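Local coordinates for protein leucine aminopeptidase (Fimbriiglobus ruber, PDB 7D1B) that binds zinc in an M28 peptidase-family fold and probably works as a glutaminyl cyclase, closing the N-terminal glutaminyl end of peptides into a pyroglutamyl ring, at residues P66-S69 with G70-G73; T143-W146 with R147-F150; S319-Q322 with M323-G327. All blocks are in the same frame, centred on the assembly; numbering follows the deposited sequence.

Contact 1: residues P66-S69 with G70-G73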
loop_
_atom_site.group_PDB
_atom_site.type_symbol
_atom_site.label_atom_id
_atom_site.label_comp_id
_atom_site.label_asym_id
_atom_site.label_seq_id
_atom_site.Cartn_x
_atom_site.Cartn_y
_atom_site.Cartn_z
ATOM N N PRO A 66 -16.435 -3.461 -7.050
ATOM C CA PRO A 66 -15.312 -2.644 -7.521
ATOM C C PRO A 66 -15.289 -1.269 -6.862
ATOM O O PRO A 66 -16.333 -0.677 -6.550
ATOM C CB PRO A 66 -15.563 -2.543 -9.031
ATOM C CG PRO A 66 -16.268 -3.849 -9.356
ATOM C CD PRO A 66 -17.180 -4.084 -8.158
ATOM N N ARG A 67 -14.075 -0.775 -6.647
ATOM C CA ARG A 67 -13.829 0.536 -6.064
ATOM C C ARG A 67 -12.996 1.357 -7.041
ATOM O O ARG A 67 -11.902 1.842 -6.723
ATOM C CB ARG A 67 -13.138 0.375 -4.705
ATOM C CG ARG A 67 -14.035 -0.259 -3.637
ATOM C CD ARG A 67 -13.295 -1.397 -2.934
ATOM N NE ARG A 67 -13.351 -2.593 -3.757
ATOM C CZ ARG A 67 -12.415 -3.542 -3.826
ATOM N NH1 ARG A 67 -11.262 -3.409 -3.205
ATOM N NH2 ARG A 67 -12.652 -4.633 -4.563
ATOM N N ILE A 68 -13.505 1.490 -8.262
ATOM C CA ILE A 68 -12.825 2.263 -9.294
ATOM C C ILE A 68 -12.863 3.742 -8.908
ATOM O O ILE A 68 -13.836 4.221 -8.305
ATOM C CB ILE A 68 -13.543 2.009 -10.634
ATOM C CG1 ILE A 68 -13.443 0.522 -11.026
ATOM C CG2 ILE A 68 -12.999 2.926 -11.714
ATOM C CD1 ILE A 68 -14.445 0.106 -12.103
ATOM N N SER A 69 -11.797 4.478 -9.219
ATOM C CA SER A 69 -11.789 5.911 -8.912
ATOM C C SER A 69 -13.061 6.579 -9.423
ATOM O O SER A 69 -13.526 6.302 -10.533
ATOM C CB SER A 69 -10.602 6.596 -9.576
ATOM O OG SER A 69 -9.397 6.096 -9.065
ATOM N N GLY A 70 -13.617 7.473 -8.606
ATOM C CA GLY A 70 -14.722 8.307 -9.031
ATOM C C GLY A 70 -16.070 7.633 -9.018
ATOM O O GLY A 70 -16.997 8.148 -9.647
ATOM N N THR A 71 -16.215 6.500 -8.327
ATOM C CA THR A 71 -17.448 5.726 -8.347
ATOM C C THR A 71 -18.038 5.593 -6.950
ATOM O O THR A 71 -17.337 5.761 -5.940
ATOM C CB THR A 71 -17.228 4.312 -8.908
ATOM O OG1 THR A 71 -16.387 3.568 -8.010
ATOM C CG2 THR A 71 -16.624 4.353 -10.312
ATOM N N PRO A 72 -19.318 5.229 -6.856
ATOM C CA PRO A 72 -19.920 5.003 -5.532
ATOM C C PRO A 72 -19.218 3.948 -4.700
ATOM O O PRO A 72 -19.175 4.089 -3.472
ATOM C CB PRO A 72 -21.355 4.592 -5.880
ATOM C CG PRO A 72 -21.621 5.329 -7.194
ATOM C CD PRO A 72 -20.324 5.204 -7.939
ATOM N N GLY A 73 -18.668 2.889 -5.306
ATOM C CA GLY A 73 -17.960 1.894 -4.510
ATOM C C GLY A 73 -16.748 2.483 -3.809
ATOM O O GLY A 73 -16.455 2.151 -2.651
HETATM O O HOH W 1 -16.382 0.948 -8.855
#
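Thr71 reaches back to Ile68 through two hydrogen bonds to one carbonyl: a short one from OG1 to Ile68 O at 2.6 Å, its donor tilted 16° from the carbonyl plane, and a weak one from Thr71 N to the same oxygen at 3.3 Å. The hydroxyl sits between backbone N and carbonyl carbon (chi1 66°), which turns it to Ile68 and leaves CG2 lying 3.9 Å from Ile68 CB, so the threonine methyl adds a small apolar contact to the hydroxyl's bond. A water extends the polar network, donating to Thr71 OG1 and weakly to Pro66 O while accepting from Ile68 N at 3.0 Å.

Close packing without hydrogen bonds completes the bend. Gly73 CA lies 3.7 Å from Pro66 O, where any CB would collide with that oxygen, and Arg67 CG rests 3.6 Å from Gly73 O. The two polar side chains of 66-69 are satisfied elsewhere: Arg67 hydrogen-bonds through NE to Gly65 O, NH2 to Ala151 O and NH1 to Thr157 OG1, and Ser69 OG to Asp185 OD1.

Gly70, at positive phi (79°), fills the third place of a type II beta turn from Ile68 to Thr71, and Thr71 then takes the N-cap position: a turn leading straight into helix 72-87.

Contact 2: residues T143-W146 with R147-F150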
loop_
_atom_site.group_PDB
_atom_site.type_symbol
_atom_site.label_atom_id
_atom_site.label_comp_id
_atom_site.label_asym_id
_atom_site.label_seq_id
_atom_site.Cartn_x
_atom_site.Cartn_y
_atom_site.Cartn_z
ATOM N N THR A 143 -11.261 -10.864 -23.983
ATOM C CA THR A 143 -11.635 -9.501 -23.623
ATOM C C THR A 143 -13.089 -9.377 -23.179
ATOM O O THR A 143 -13.450 -8.360 -22.576
ATOM C CB THR A 143 -11.294 -8.517 -24.742
ATOM O OG1 THR A 143 -12.019 -8.863 -25.927
ATOM C CG2 THR A 143 -9.799 -8.550 -25.030
ATOM N N GLN A 144 -13.934 -10.375 -23.451
ATOM C CA GLN A 144 -15.255 -10.370 -22.831
ATOM C C GLN A 144 -15.148 -10.339 -21.313
ATOM O O GLN A 144 -15.982 -9.715 -20.639
ATOM C CB GLN A 144 -16.066 -11.576 -23.301
ATOM C CG GLN A 144 -16.583 -11.430 -24.719
ATOM C CD GLN A 144 -17.355 -10.139 -24.914
ATOM O OE1 GLN A 144 -18.448 -9.965 -24.367
ATOM N NE2 GLN A 144 -16.783 -9.218 -25.684
ATOM N N ASN A 145 -14.117 -10.981 -20.763
ATOM C CA ASN A 145 -13.888 -10.947 -19.326
ATOM C C ASN A 145 -13.480 -9.574 -18.815
ATOM O O ASN A 145 -13.511 -9.354 -17.600
ATOM C CB ASN A 145 -12.854 -11.995 -18.922
ATOM C CG ASN A 145 -13.415 -13.389 -18.972
ATOM O OD1 ASN A 145 -14.612 -13.582 -18.766
ATOM N ND2 ASN A 145 -12.566 -14.370 -19.258
ATOM N N TRP A 146 -13.100 -8.648 -19.699
ATOM C CA TRP A 146 -12.860 -7.282 -19.262
ATOM C C TRP A 146 -14.143 -6.573 -18.869
ATOM O O TRP A 146 -14.071 -5.470 -18.317
ATOM C CB TRP A 146 -12.173 -6.482 -20.361
ATOM C CG TRP A 146 -10.803 -6.959 -20.717
ATOM C CD1 TRP A 146 -10.158 -8.092 -20.264
ATOM C CD2 TRP A 146 -9.889 -6.303 -21.602
ATOM N NE1 TRP A 146 -8.908 -8.170 -20.823
ATOM C CE2 TRP A 146 -8.718 -7.089 -21.650
ATOM C CE3 TRP A 146 -9.950 -5.127 -22.365
ATOM C CZ2 TRP A 146 -7.610 -6.727 -22.416
ATOM C CZ3 TRP A 146 -8.852 -4.771 -23.128
ATOM C CH2 TRP A 146 -7.700 -5.570 -23.153
ATOM N N ARG A 147 -15.306 -7.176 -19.124
ATOM C CA ARG A 147 -16.558 -6.536 -18.752
ATOM C C ARG A 147 -17.055 -6.992 -17.390
ATOM O O ARG A 147 -18.084 -6.492 -16.920
ATOM C CB ARG A 147 -17.618 -6.845 -19.806
ATOM C CG ARG A 147 -17.144 -6.605 -21.230
ATOM C CD ARG A 147 -18.077 -5.691 -22.025
ATOM N NE ARG A 147 -19.044 -6.410 -22.862
ATOM C CZ ARG A 147 -19.997 -7.243 -22.437
ATOM N NH1 ARG A 147 -20.800 -7.820 -23.324
ATOM N NH2 ARG A 147 -20.200 -7.472 -21.148
ATOM N N LYS A 148 -16.351 -7.889 -16.745
ATOM C CA LYS A 148 -16.772 -8.418 -15.459
ATOM C C LYS A 148 -16.103 -7.666 -14.315
ATOM O O LYS A 148 -15.027 -7.087 -14.489
ATOM C CB LYS A 148 -16.414 -9.903 -15.377
ATOM C CG LYS A 148 -17.151 -10.727 -16.437
ATOM C CD LYS A 148 -16.807 -12.203 -16.369
ATOM C CE LYS A 148 -17.668 -13.020 -17.322
ATOM N NZ LYS A 148 -17.292 -14.458 -17.286
ATOM N N PRO A 149 -16.724 -7.644 -13.136
ATOM C CA PRO A 149 -16.140 -6.891 -12.016
ATOM C C PRO A 149 -14.842 -7.523 -11.534
ATOM O O PRO A 149 -14.752 -8.741 -11.342
ATOM C CB PRO A 149 -17.230 -6.942 -10.935
ATOM C CG PRO A 149 -18.129 -8.069 -11.325
ATOM C CD PRO A 149 -18.070 -8.161 -12.822
ATOM N N PHE A 150 -13.836 -6.680 -11.331
ATOM C CA PHE A 150 -12.500 -7.109 -10.928
ATOM C C PHE A 150 -12.308 -6.773 -9.446
ATOM O O PHE A 150 -12.274 -5.591 -9.068
ATOM C CB PHE A 150 -11.455 -6.430 -11.816
ATOM C CG PHE A 150 -10.034 -6.648 -11.367
ATOM C CD1 PHE A 150 -9.523 -7.929 -11.158
ATOM C CD2 PHE A 150 -9.204 -5.565 -11.151
ATOM C CE1 PHE A 150 -8.197 -8.116 -10.732
ATOM C CE2 PHE A 150 -7.876 -5.745 -10.740
ATOM C CZ PHE A 150 -7.380 -7.028 -10.514
HETATM O O HOH W 2 -12.595 -7.405 -15.741
#
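From Thr143 to Arg147 the backbone winds as a 3-10 helix, with Arg147 N donating to Gln144 O at 3.0 Å and, closing the end, Lys148 N more weakly to Asn145 O at 3.3 Å. The same three-residue spacing begins one step earlier, where Trp146 N bonds to Thr143 O. This short 3-10 segment sits on the surface, in the long loop between strand 123-130 and helix 153-167 of the M28 peptidase domain.

Three-residue spacing brings side chains i and i+3 to one side of the 3-10 segment, and two polar pairs use it. The Lys148 chain is extended beyond CG (chi2 180°) and runs alongside Asn145, and Lys148 NZ donates to Asn145 OD1 at 3.2 Å, nearly in line with the C=O bond (160° at the oxygen). A long flexible amine facing a short amide acceptor fits this exposed site, and Leu311 packs against both residues. Gln144 and Arg147 also point the same way, but their flat groups stand almost perpendicular, 87° apart. Gln144 OE1 comes over a face of the guanidinium, 3.3 Å from Arg147 NH1; the angle is too poor for a hydrogen bond, and any attraction is probably electrostatic.

Trp146 turns from these pairs: its NE1 bonds to Glu140 O and its ring meets His138 edge-to-face. Thr143 places a methyl against the indole, CG2 standing 3.8 Å above the ring plane, over its centre. Where the 3-10 segment ends, a water donates to both Asn145 O and Lys148 O, at 2.8 Å from each oxygen.

Contact 3: residues S319-Q322 with M323-G327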
loop_
_atom_site.group_PDB
_atom_site.type_symbol
_atom_site.label_atom_id
_atom_site.label_comp_id
_atom_site.label_asym_id
_atom_site.label_seq_id
_atom_site.Cartn_x
_atom_site.Cartn_y
_atom_site.Cartn_z
ATOM N N SER A 319 -3.476 -15.037 2.140
ATOM C CA SER A 319 -3.063 -15.800 3.309
ATOM C C SER A 319 -3.048 -14.887 4.538
ATOM O O SER A 319 -2.296 -13.904 4.580
ATOM C CB SER A 319 -1.670 -16.375 3.070
ATOM O OG SER A 319 -1.086 -16.739 4.307
ATOM N N GLY A 320 -3.843 -15.223 5.552
ATOM C CA GLY A 320 -3.799 -14.450 6.784
ATOM C C GLY A 320 -2.440 -14.483 7.454
ATOM O O GLY A 320 -1.996 -13.481 8.012
ATOM N N LYS A 321 -1.761 -15.636 7.410
ATOM C CA LYS A 321 -0.427 -15.721 7.989
ATOM C C LYS A 321 0.542 -14.795 7.266
ATOM O O LYS A 321 1.373 -14.135 7.897
ATOM C CB LYS A 321 0.081 -17.160 7.948
ATOM C CG LYS A 321 1.616 -17.284 8.110
ATOM C CD LYS A 321 2.200 -17.207 9.513
ATOM C CE LYS A 321 3.707 -17.414 9.426
ATOM N NZ LYS A 321 4.416 -16.820 10.573
ATOM N N GLN A 322 0.446 -14.725 5.940
ATOM C CA GLN A 322 1.294 -13.811 5.187
ATOM C C GLN A 322 1.006 -12.363 5.567
ATOM O O GLN A 322 1.939 -11.556 5.738
ATOM C CB GLN A 322 1.078 -14.050 3.696
ATOM C CG GLN A 322 1.860 -13.127 2.772
ATOM C CD GLN A 322 3.371 -13.224 2.924
ATOM O OE1 GLN A 322 3.913 -14.220 3.427
ATOM N NE2 GLN A 322 4.071 -12.189 2.483
ATOM N N MET A 323 -0.276 -12.016 5.742
ATOM C CA MET A 323 -0.620 -10.667 6.172
ATOM C C MET A 323 -0.015 -10.356 7.535
ATOM O O MET A 323 0.527 -9.272 7.747
ATOM C CB MET A 323 -2.136 -10.500 6.215
ATOM C CG MET A 323 -2.763 -10.588 4.863
ATOM S SD MET A 323 -4.468 -10.104 4.745
ATOM C CE MET A 323 -4.443 -8.338 5.048
ATOM N N VAL A 324 -0.121 -11.294 8.480
ATOM C CA VAL A 324 0.413 -11.088 9.826
ATOM C C VAL A 324 1.926 -10.917 9.782
ATOM O O VAL A 324 2.486 -10.053 10.472
ATOM C CB VAL A 324 -0.011 -12.252 10.751
ATOM C CG1 VAL A 324 0.846 -12.280 12.025
ATOM C CG2 VAL A 324 -1.503 -12.167 11.081
ATOM N N ASP A 325 2.614 -11.739 8.981
ATOM C CA ASP A 325 4.064 -11.615 8.871
ATOM C C ASP A 325 4.452 -10.222 8.388
ATOM O O ASP A 325 5.340 -9.570 8.957
ATOM C CB ASP A 325 4.616 -12.641 7.885
ATOM C CG ASP A 325 4.808 -14.017 8.457
ATOM O OD1 ASP A 325 4.568 -14.256 9.654
ATOM O OD2 ASP A 325 5.199 -14.883 7.661
ATOM N N VAL A 326 3.805 -9.750 7.315
ATOM C CA VAL A 326 4.132 -8.420 6.806
ATOM C C VAL A 326 3.785 -7.345 7.833
ATOM O O VAL A 326 4.563 -6.399 8.046
ATOM C CB VAL A 326 3.483 -8.193 5.433
ATOM C CG1 VAL A 326 3.662 -6.752 4.963
ATOM C CG2 VAL A 326 4.081 -9.172 4.411
ATOM N N GLY A 327 2.647 -7.493 8.518
ATOM C CA GLY A 327 2.300 -6.543 9.561
ATOM C C GLY A 327 3.326 -6.475 10.671
ATOM O O GLY A 327 3.687 -5.389 11.138
HETATM O O HOH W 3 6.138 -14.204 5.187
#
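Lys321 NZ donates to Asp325 OD1 at 2.7 Å in a salt bridge, meeting the syn lone pair on the side of the other oxygen. This is an i to i+4 pairing in the first turns of helix 320-336. Two conformers of the lysine are deposited, so the bridge belongs to the one described here and may be partial. CG anti to the backbone N (chi1 161°) and a bend at chi2 lead the chain up along the helix, laying CE 3.3 Å from Asp325 OD1. With an alanine at Asp325, the ammonium of Lys321 would probably lose its charged mate and be set free to sway in solvent.

At the helix start Ser319 is the N-cap: its OG accepts from Gln322 N at 3.0 Å with an angle of 164°, answering a first-turn amide that has no i-4 carbonyl within the helix to bond to. A serine suits this place because its short hydroxyl comes back to the first turn. Regular i to i+4 backbone bonds follow, from Met323 N to Ser319 O through to Val326 N to Gln322 O.

Further out, the buried amide of Gln322 is held from outside the helix, NE2 donating to Phe235 O and Ser270 OG, while OE1 hydrogen-bonds a glycerol, probably from the crystallisation liquor. A water lies close to Gln322 OE1 and to Asp325 OD2.

The apolar face is turned inward. Met323, in one of its two deposited conformers, packs on helices 51-63 and 153-167, a long, pliable chain suited to the seam between them, while Val326 joins Leu162 and Leu242. Gln322 still belongs partly to this face, since its NE2 lies 3.6 Å from Val326 CG2.

From the N terminus, contact 1 closes the turn between helices 51-63 and 72-87. Contact 2 then coils part of the loop from strand 123-130 to helix 153-167, and contact 3 starts the last helix, 320-336. The three follow in series; none nests in or crosses another. Contacts 1 and 2 nevertheless touch, Pro66 CG packing 3.6 Å from Pro149 CB, so two loops far apart in sequence meet on one side of the chain. Contact 3 is apart, with nearest atoms about 12 Å from contact 1 and about 15 Å from contact 2. It is tied to them indirectly, through the helix that leads into contact 1 and the one that follows contact 2.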